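Local coordinates for molybdopterin biosynthesis protein (Mycobacterium abscessus, PDB 3TCR), which probably binds molybdopterin and takes part in the biosynthesis of the molybdenum cofactor, at residues A[122-125]-A[126-130]. Numbering follows the deposited sequence.
Sequences EATQ and PLLDR
A 3-10 turn follows helix 120-124 in the probable molybdopterin-binding domain, as Pro126, Leu127 and Leu128 fold back on the carbonyls of Glu122 to Gln125 and the chain heads for strand 130-131, outermost in the sheet within this chain. Two i to i+3 hydrogen bonds make the turn: Leu127 N gives its hydrogen to Thr124 O at 2.9 Å, and Leu128 N gives its own to Gln125 O at 3.1 Å, the second bond the straighter at 164°. Pro126 has no N-H to offer; its ring lies over the preceding turn, with CD 2.9 Å from Glu122 O. The carbonyl of Gln125 also accepts a hydrogen from a water that bonds Leu128 O as well, so one water ties the turn to the chain leaving it. Leu127 sets CG 3.6 Å from Ala123 O, and its side chain packs on Val95 of helix 88-100. Beyond the turn, Asp129 and Arg130 both face Ile160 in a classic beta bulge. Leu128 turns back toward the helix, its CD2 4.1 Å from Thr124 CG2. Gln125 runs its amide across Leu128 at about a right angle, its CG swung away from the backbone N (chi1 -175°) and its chain bent at chi2, with NE2 hydrogen-bonded to Glu131 OE1 and OE1 4.0 Å from Leu128 CD1.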
loop_
_atom_site.group_PDB
_atom_site.type_symbol
_atom_site.label_atom_id
_atom_site.label_comp_id
_atom_site.label_asym_id
_atom_site.label_seq_id
_atom_site.Cartn_x
_atom_site.Cartn_y
_atom_site.Cartn_z
ATOM N N GLU A 122 -6.817 12.321 -5.965
ATOM C CA GLU A 122 -8.203 12.152 -6.459
ATOM C C GLU A 122 -8.285 12.446 -7.949
ATOM O O GLU A 122 -9.040 11.784 -8.671
ATOM C CB GLU A 122 -9.154 13.122 -5.753
ATOM C CG GLU A 122 -9.483 12.779 -4.308
ATOM C CD GLU A 122 -8.407 13.150 -3.294
ATOM O OE1 GLU A 122 -7.356 13.720 -3.632
ATOM O OE2 GLU A 122 -8.631 12.827 -2.113
ATOM N N ALA A 123 -7.520 13.439 -8.407
ATOM C CA ALA A 123 -7.541 13.836 -9.827
ATOM C C ALA A 123 -6.850 12.781 -10.691
ATOM O O ALA A 123 -7.282 12.514 -11.817
ATOM C CB ALA A 123 -6.902 15.198 -10.055
ATOM N N THR A 124 -5.780 12.199 -10.144
ATOM C CA THR A 124 -4.924 11.255 -10.868
ATOM C C THR A 124 -5.478 9.831 -10.981
ATOM O O THR A 124 -5.483 9.266 -12.065
ATOM C CB THR A 124 -3.506 11.252 -10.255
ATOM O OG1 THR A 124 -3.008 12.592 -10.306
ATOM C CG2 THR A 124 -2.516 10.304 -11.015
ATOM N N GLN A 125 -5.891 9.256 -9.861
ATOM C CA GLN A 125 -6.344 7.858 -9.782
ATOM C C GLN A 125 -7.334 7.450 -10.896
ATOM O O GLN A 125 -7.120 6.413 -11.544
ATOM C CB GLN A 125 -6.927 7.545 -8.393
ATOM C CG GLN A 125 -7.332 6.070 -8.160
ATOM C CD GLN A 125 -6.131 5.136 -8.073
ATOM O OE1 GLN A 125 -5.054 5.543 -7.615
ATOM N NE2 GLN A 125 -6.298 3.883 -8.537
ATOM N N PRO A 126 -8.376 8.261 -11.167
ATOM C CA PRO A 126 -9.326 7.814 -12.225
ATOM C C PRO A 126 -8.770 7.774 -13.635
ATOM O O PRO A 126 -9.402 7.184 -14.531
ATOM C CB PRO A 126 -10.498 8.825 -12.147
ATOM C CG PRO A 126 -10.291 9.584 -10.854
ATOM C CD PRO A 126 -8.827 9.465 -10.469
ATOM N N LEU A 127 -7.629 8.397 -13.856
ATOM C CA LEU A 127 -6.984 8.395 -15.183
ATOM C C LEU A 127 -6.079 7.185 -15.406
ATOM O O LEU A 127 -5.561 6.983 -16.520
ATOM C CB LEU A 127 -6.125 9.664 -15.355
ATOM C CG LEU A 127 -6.788 11.007 -15.039
ATOM C CD1 LEU A 127 -5.758 12.105 -15.255
ATOM C CD2 LEU A 127 -8.024 11.176 -15.920
ATOM N N LEU A 128 -5.817 6.431 -14.339
ATOM C CA LEU A 128 -4.825 5.359 -14.413
ATOM C C LEU A 128 -5.437 4.101 -15.015
ATOM O O LEU A 128 -6.458 3.658 -14.532
ATOM C CB LEU A 128 -4.265 5.069 -13.019
ATOM C CG LEU A 128 -3.524 6.231 -12.332
ATOM C CD1 LEU A 128 -2.954 5.834 -10.959
ATOM C CD2 LEU A 128 -2.424 6.798 -13.226
ATOM N N ASP A 129 -4.845 3.545 -16.063
ATOM C CA ASP A 129 -5.288 2.250 -16.593
ATOM C C ASP A 129 -4.802 1.118 -15.696
ATOM O O ASP A 129 -5.432 0.048 -15.639
ATOM C CB ASP A 129 -4.742 2.010 -18.014
ATOM C CG ASP A 129 -5.211 3.047 -18.990
ATOM O OD1 ASP A 129 -6.431 3.209 -19.173
ATOM O OD2 ASP A 129 -4.356 3.723 -19.558
ATOM N N ARG A 130 -3.625 1.318 -15.096
ATOM C CA ARG A 130 -3.141 0.417 -14.050
ATOM C C ARG A 130 -2.249 1.170 -13.057
ATOM O O ARG A 130 -1.413 1.968 -13.422
ATOM C CB ARG A 130 -2.454 -0.859 -14.612
ATOM C CG ARG A 130 -1.139 -0.702 -15.349
ATOM C CD ARG A 130 -0.731 -2.026 -16.043
ATOM N NE ARG A 130 -1.891 -2.926 -16.191
ATOM C CZ ARG A 130 -1.895 -4.125 -16.774
ATOM N NH1 ARG A 130 -0.799 -4.592 -17.344
ATOM N NH2 ARG A 130 -3.001 -4.842 -16.805
HETATM O O HOH W 1 -8.192 3.950 -12.405
#